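Local coordinates for purine-binding protein BAB2_0673 (Brucella melitensis biovar Abortus, PDB 3S99) that binds adenine and probably other purines such as guanine, and may serve an ABC-type uptake system for them, at residues 263-266 / 270-273; 135-140 / 311-316. All blocks are in the same frame, centred on the assembly; numbering follows the deposited sequence.

Interaction 1: residues 263-266 / 270-273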
ATOM      1  N   ALA A 263      -4.735 -14.572  14.569  1.00 16.88           N
ATOM      2  CA  ALA A 263      -5.872 -15.447  14.888  1.00 17.43           C
ATOM      3  C   ALA A 263      -5.435 -16.575  15.815  1.00 18.61           C
ATOM      4  O   ALA A 263      -6.132 -16.887  16.803  1.00 19.59           O
ATOM      5  CB  ALA A 263      -6.511 -16.013  13.615  1.00 17.09           C
ATOM      6  N   LYS A 264      -4.259 -17.143  15.537  1.00 19.43           N
ATOM      7  CA  LYS A 264      -3.656 -18.153  16.419  1.00 20.71           C
ATOM      8  C   LYS A 264      -3.428 -17.597  17.833  1.00 20.31           C
ATOM      9  O   LYS A 264      -3.702 -18.276  18.828  1.00 19.42           O
ATOM     10  CB  LYS A 264      -2.313 -18.619  15.858  1.00 22.19           C
ATOM     11  CG  LYS A 264      -2.408 -19.704  14.778  1.00 25.23           C
ATOM     12  CD  LYS A 264      -1.036 -19.965  14.166  1.00 27.81           C
ATOM     13  CE  LYS A 264      -1.106 -21.034  13.093  1.00 30.36           C
ATOM     14  NZ  LYS A 264       0.239 -21.471  12.702  1.00 31.17           N
ATOM     15  N   ALA A 265      -2.964 -16.341  17.902  1.00 19.44           N
ATOM     16  CA  ALA A 265      -2.707 -15.680  19.178  1.00 19.93           C
ATOM     17  C   ALA A 265      -4.010 -15.478  19.956  1.00 20.06           C
ATOM     18  O   ALA A 265      -4.021 -15.614  21.170  1.00 22.45           O
ATOM     19  CB  ALA A 265      -1.954 -14.346  18.971  1.00 18.69           C
ATOM     20  N   VAL A 266      -5.114 -15.194  19.275  1.00 19.72           N
ATOM     21  CA  VAL A 266      -6.403 -15.106  19.945  1.00 20.36           C
ATOM     22  C   VAL A 266      -6.861 -16.501  20.451  1.00 22.57           C
ATOM     23  O   VAL A 266      -7.202 -16.657  21.612  1.00 23.30           O
ATOM     24  CB  VAL A 266      -7.449 -14.478  19.043  1.00 19.84           C
ATOM     25  CG1 VAL A 266      -8.842 -14.654  19.615  1.00 21.46           C
ATOM     26  CG2 VAL A 266      -7.113 -12.984  18.829  1.00 19.56           C
ATOM     27  N   THR A 270      -2.684 -15.671  23.853  1.00 25.84           N
ATOM     28  CA  THR A 270      -1.470 -14.889  23.990  1.00 24.93           C
ATOM     29  C   THR A 270      -1.532 -13.537  23.195  1.00 22.72           C
ATOM     30  O   THR A 270      -0.540 -12.845  23.110  1.00 22.18           O
ATOM     31  CB  THR A 270      -0.208 -15.675  23.534  1.00 25.31           C
ATOM     32  OG1 THR A 270      -0.289 -15.920  22.135  1.00 24.99           O
ATOM     33  CG2 THR A 270      -0.018 -17.059  24.287  1.00 28.05           C
ATOM     34  N   TRP A 271      -2.682 -13.164  22.640  1.00 20.79           N
ATOM     35  CA  TRP A 271      -2.769 -11.953  21.818  1.00 18.95           C
ATOM     36  C   TRP A 271      -2.575 -10.768  22.740  1.00 17.99           C
ATOM     37  O   TRP A 271      -3.272 -10.613  23.730  1.00 18.38           O
ATOM     38  CB  TRP A 271      -4.134 -11.823  21.123  1.00 17.95           C
ATOM     39  CG  TRP A 271      -4.287 -10.659  20.141  1.00 15.62           C
ATOM     40  CD1 TRP A 271      -4.247 -10.743  18.785  1.00 15.49           C
ATOM     41  CD2 TRP A 271      -4.554  -9.263  20.434  1.00 14.26           C
ATOM     42  NE1 TRP A 271      -4.478  -9.513  18.213  1.00 15.55           N
ATOM     43  CE2 TRP A 271      -4.653  -8.584  19.196  1.00 14.63           C
ATOM     44  CE3 TRP A 271      -4.700  -8.528  21.601  1.00 14.76           C
ATOM     45  CZ2 TRP A 271      -4.898  -7.202  19.104  1.00 13.93           C
ATOM     46  CZ3 TRP A 271      -4.928  -7.126  21.506  1.00 13.28           C
ATOM     47  CH2 TRP A 271      -5.072  -6.507  20.273  1.00 13.65           C
ATOM     48  N   LYS A 272      -1.630  -9.935  22.384  1.00 17.45           N
ATOM     49  CA  LYS A 272      -1.395  -8.687  23.080  1.00 17.19           C
ATOM     50  C   LYS A 272      -1.243  -7.549  22.068  1.00 16.31           C
ATOM     51  O   LYS A 272      -0.709  -7.743  20.937  1.00 15.67           O
ATOM     52  CB  LYS A 272      -0.133  -8.826  23.928  1.00 17.19           C
ATOM     53  CG  LYS A 272      -0.246  -9.826  25.100  1.00 19.78           C
ATOM     54  CD  LYS A 272       1.105 -10.012  25.874  1.00 21.45           C
ATOM     55  CE  LYS A 272       2.076 -10.874  25.079  1.00 24.48           C
ATOM     56  NZ  LYS A 272       1.551 -12.298  24.982  1.00 26.27           N
ATOM     57  N   SER A 273      -1.645  -6.355  22.504  1.00 15.77           N
ATOM     58  CA  SER A 273      -1.581  -5.135  21.695  1.00 15.44           C
ATOM     59  C   SER A 273      -0.151  -4.830  21.274  1.00 15.46           C
ATOM     60  O   SER A 273       0.782  -4.970  22.072  1.00 15.93           O
ATOM     61  CB  SER A 273      -2.139  -3.959  22.514  1.00 16.46           C
ATOM     62  OG  SER A 273      -1.935  -2.703  21.898  1.00 19.50           O
TER
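Thr270 turns the chain back against the helix it has just left, its N donating a hydrogen bond to Ala265 O at 3.0 Å. The donor lies in the carbonyl plane, but the bond is bent at the hydrogen, with an N-H...O angle of 131°. The threonine hydroxyl lies beside Ala265, with OG1 3.8 Å from its CA. A chi1 of 66° sets OG1 between the backbone N and the carbonyl carbon, and there it hydrogen-bonds with Asp268 OD1 in the last turn of the helix. At Trp271 the contact becomes apolar. Its CB lies 4.0 Å from Ala265 CB, and the small methyl lets the returning backbone come close, with Ala265 CB 3.8 Å from Trp271 CA. With CG anti to the backbone N (chi1 -175°), the indole runs alongside Val266 in the same direction, and both Val266 CG2 and Ala265 CB meet it obliquely; the valine methyl comes to 3.6 Å from Trp271 CD1. The indole N-H is spent on Glu114, and Arg262 makes a cation-pi contact with the ring. Lys272 heads away from the helix, yet its chain folds back so that NZ donates to Thr270 O at 2.9 Å, the donor tilted from the carbonyl plane. This turn leads from helix 256-268 to edge strand 275-278, with Val266 and Trp271 resting on Leu89 of strand 89-92 and Lys112 of strand 112-116, while Ala263 packs on Leu53 and Leu57 of helix 42-57.

Interaction 2: residues 135-140 / 311-316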
ATOM      1  N   GLY A 135       8.713  -1.006  -1.925  1.00 13.93           N
ATOM      2  CA  GLY A 135       8.342  -1.439  -3.267  1.00 12.88           C
ATOM      3  C   GLY A 135       8.336  -0.293  -4.245  1.00 13.20           C
ATOM      4  O   GLY A 135       8.692  -0.460  -5.400  1.00 14.14           O
ATOM      5  N   ARG A 136       7.929   0.884  -3.798  1.00 12.34           N
ATOM      6  CA  ARG A 136       7.912   2.037  -4.671  1.00 12.00           C
ATOM      7  C   ARG A 136       9.317   2.358  -5.193  1.00 12.26           C
ATOM      8  O   ARG A 136       9.475   2.822  -6.325  1.00 12.65           O
ATOM      9  CB  ARG A 136       7.392   3.250  -3.923  1.00 11.82           C
ATOM     10  CG  ARG A 136       5.930   3.142  -3.513  1.00 13.34           C
ATOM     11  CD  ARG A 136       5.033   3.357  -4.688  1.00 13.58           C
ATOM     12  NE  ARG A 136       3.631   3.298  -4.267  1.00 14.94           N
ATOM     13  CZ  ARG A 136       2.592   3.283  -5.078  1.00 12.21           C
ATOM     14  NH1 ARG A 136       2.738   3.287  -6.387  1.00 13.83           N
ATOM     15  NH2 ARG A 136       1.375   3.250  -4.550  1.00 14.89           N
ATOM     16  N   TYR A 137      10.330   2.142  -4.364  1.00 11.54           N
ATOM     17  CA  TYR A 137      11.686   2.484  -4.748  1.00 12.44           C
ATOM     18  C   TYR A 137      12.122   1.627  -5.910  1.00 12.21           C
ATOM     19  O   TYR A 137      12.610   2.145  -6.910  1.00 12.73           O
ATOM     20  CB  TYR A 137      12.638   2.350  -3.568  1.00 12.54           C
ATOM     21  CG  TYR A 137      14.017   2.864  -3.848  1.00 14.57           C
ATOM     22  CD1 TYR A 137      15.008   2.005  -4.316  1.00 17.08           C
ATOM     23  CD2 TYR A 137      14.347   4.205  -3.629  1.00 15.75           C
ATOM     24  CE1 TYR A 137      16.269   2.451  -4.554  1.00 17.69           C
ATOM     25  CE2 TYR A 137      15.617   4.656  -3.841  1.00 16.10           C
ATOM     26  CZ  TYR A 137      16.564   3.786  -4.314  1.00 17.45           C
ATOM     27  OH  TYR A 137      17.819   4.226  -4.558  1.00 20.08           O
ATOM     28  N   VAL A 138      11.903   0.322  -5.795  1.00 11.48           N
ATOM     29  CA  VAL A 138      12.148  -0.598  -6.861  1.00 11.81           C
ATOM     30  C   VAL A 138      11.408  -0.219  -8.143  1.00 13.13           C
ATOM     31  O   VAL A 138      11.979  -0.232  -9.222  1.00 12.54           O
ATOM     32  CB  VAL A 138      11.722  -2.038  -6.485  1.00 12.25           C
ATOM     33  CG1 VAL A 138      12.165  -2.977  -7.558  1.00 13.27           C
ATOM     34  CG2 VAL A 138      12.285  -2.448  -5.129  1.00 11.58           C
ATOM     35  N   GLN A 139      10.121   0.151  -8.024  1.00 13.77           N
ATOM     36  CA  GLN A 139       9.385   0.555  -9.208  1.00 13.68           C
ATOM     37  C   GLN A 139       9.979   1.808  -9.840  1.00 14.84           C
ATOM     38  O   GLN A 139       9.917   1.980 -11.055  1.00 16.07           O
ATOM     39  CB  GLN A 139       7.868   0.728  -8.879  1.00 13.64           C
ATOM     40  CG  GLN A 139       7.263  -0.588  -8.422  1.00 12.27           C
ATOM     41  CD  GLN A 139       5.760  -0.633  -8.198  1.00 13.50           C
ATOM     42  OE1 GLN A 139       5.190  -1.718  -8.257  1.00 13.28           O
ATOM     43  NE2 GLN A 139       5.121   0.510  -7.895  1.00 11.26           N
ATOM     44  N   GLY A 140      10.506   2.715  -9.028  1.00 14.24           N
ATOM     45  CA  GLY A 140      11.077   3.943  -9.545  1.00 14.61           C
ATOM     46  C   GLY A 140      12.326   3.631 -10.352  1.00 15.55           C
ATOM     47  O   GLY A 140      12.536   4.179 -11.443  1.00 15.82           O
ATOM     48  N   GLY A 311      18.441  -5.089   4.537  1.00 26.82           N
ATOM     49  CA  GLY A 311      18.717  -3.935   5.419  1.00 27.11           C
ATOM     50  C   GLY A 311      19.809  -2.972   4.946  1.00 27.72           C
ATOM     51  O   GLY A 311      20.088  -1.945   5.602  1.00 27.13           O
ATOM     52  N   GLU A 312      20.434  -3.280   3.810  1.00 27.74           N
ATOM     53  CA  GLU A 312      21.465  -2.401   3.271  1.00 28.42           C
ATOM     54  C   GLU A 312      20.890  -1.109   2.684  1.00 26.73           C
ATOM     55  O   GLU A 312      21.468  -0.050   2.879  1.00 27.68           O
ATOM     56  CB  GLU A 312      22.339  -3.117   2.229  1.00 29.09           C
ATOM     57  CG  GLU A 312      23.373  -2.166   1.543  1.00 33.81           C
ATOM     58  CD  GLU A 312      24.321  -2.872   0.590  1.00 39.13           C
ATOM     59  OE1 GLU A 312      24.269  -4.122   0.492  1.00 42.44           O
ATOM     60  OE2 GLU A 312      25.127  -2.169  -0.063  1.00 45.42           O
ATOM     61  N   LEU A 313      19.769  -1.193   1.965  1.00 24.34           N
ATOM     62  CA  LEU A 313      19.225  -0.025   1.294  1.00 23.46           C
ATOM     63  C   LEU A 313      17.958   0.418   2.007  1.00 22.07           C
ATOM     64  O   LEU A 313      17.038  -0.378   2.189  1.00 20.22           O
ATOM     65  CB  LEU A 313      18.882  -0.320  -0.170  1.00 23.57           C
ATOM     66  CG  LEU A 313      18.279   0.827  -1.000  1.00 24.04           C
ATOM     67  CD1 LEU A 313      19.222   2.070  -1.026  1.00 22.72           C
ATOM     68  CD2 LEU A 313      18.064   0.292  -2.405  1.00 22.16           C
ATOM     69  N   ASN A 314      17.959   1.683   2.412  1.00 21.30           N
ATOM     70  CA  ASN A 314      16.780   2.366   2.864  1.00 21.01           C
ATOM     71  C   ASN A 314      16.565   3.553   1.945  1.00 20.63           C
ATOM     72  O   ASN A 314      17.338   4.508   1.971  1.00 19.89           O
ATOM     73  CB  ASN A 314      16.930   2.806   4.322  1.00 21.14           C
ATOM     74  CG  ASN A 314      17.022   1.618   5.269  1.00 22.73           C
ATOM     75  OD1 ASN A 314      18.074   1.354   5.863  1.00 23.29           O
ATOM     76  ND2 ASN A 314      15.926   0.883   5.402  1.00 17.06           N
ATOM     77  N   PRO A 315      15.509   3.492   1.123  1.00 20.31           N
ATOM     78  CA  PRO A 315      15.131   4.549   0.208  1.00 20.61           C
ATOM     79  C   PRO A 315      15.306   5.940   0.784  1.00 20.99           C
ATOM     80  O   PRO A 315      15.845   6.803   0.094  1.00 23.52           O
ATOM     81  CB  PRO A 315      13.635   4.263  -0.056  1.00 19.39           C
ATOM     82  CG  PRO A 315      13.545   2.816   0.001  1.00 19.93           C
ATOM     83  CD  PRO A 315      14.512   2.401   1.111  1.00 21.33           C
ATOM     84  N   PHE A 316      14.880   6.170   2.027  1.00 20.33           N
ATOM     85  CA  PHE A 316      15.024   7.490   2.636  1.00 20.54           C
ATOM     86  C   PHE A 316      16.341   7.654   3.384  1.00 21.71           C
ATOM     87  O   PHE A 316      16.370   7.736   4.603  1.00 22.19           O
ATOM     88  CB  PHE A 316      13.843   7.785   3.526  1.00 20.03           C
ATOM     89  CG  PHE A 316      12.524   7.817   2.770  1.00 19.09           C
ATOM     90  CD1 PHE A 316      12.306   8.773   1.769  1.00 18.50           C
ATOM     91  CD2 PHE A 316      11.533   6.902   3.031  1.00 16.96           C
ATOM     92  CE1 PHE A 316      11.127   8.797   1.093  1.00 18.56           C
ATOM     93  CE2 PHE A 316      10.333   6.938   2.346  1.00 16.90           C
ATOM     94  CZ  PHE A 316      10.140   7.896   1.385  1.00 18.15           C
TER
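A helix-to-loop contact ties helix 132-146, which links strand 125-130 of one sheet to strand 151-156 of the other, to the chain leaving helix 295-310, and Tyr137 meets both Leu313 and Pro315 across it. The departure from that helix is a Schellman motif at Gly311, whose positive phi of 100° suits a residue without a side chain. Two residues on, Leu313 turns back toward helix 132-146 and brings CD2 to 3.5 Å from Tyr137 CE1, the two side chains crossing at about a right angle. Pro315 meets the same side of the ring plane, but farther back along the phenol: its CB lies 3.6 Å from Tyr137 CD2, and its CG comes to 3.7 Å from Tyr137 CB, near the root of the ring. Tyr137 reaches both because its CG is anti to the backbone N (chi1 -172°), extending the ring from the helix into the loop. A large flat residue is apt here, since one long ring meets both partners, Leu313 by CE1 and Pro315 by CD2. The rigid pyrrolidine gives a compact apolar surface where the loop bends. Around this pair of contacts, Thr304 of helix 295-310 touches both Tyr137 and Leu313, and Ser169 of helix 161-175 touches both Tyr137 and Pro315. No hydrogen bond joins the two segments, so what holds them together is the fit of carbon against carbon: Tyr137 supplies its ring and CB, Leu313 a single methyl and Pro315 its ring carbons, a nonpolar contact whose strength depends on shape and on the exclusion of water.

How the interactions relate
The two contacts do not touch: their centres lie 31 Å apart and their nearest atoms about 23 Å. Along the chain, interaction 1 is nested within the long loop that interaction 2 closes. Interaction 1 sits at the periphery, its centre about 24 Å from the centre of the chain, beside the sheet that ends in strand 275-278. Interaction 2 is more central, about 14 Å from it, on helix 132-146, which connects a strand of one sheet to a strand of the other along the chain. Neither forms part of the adenine pocket, although the side chain of Pro315 lies about 7 Å from a bound magnesium ion. Both set an aromatic ring against aliphatic carbons, and only the first adds a backbone hydrogen bond across its segments.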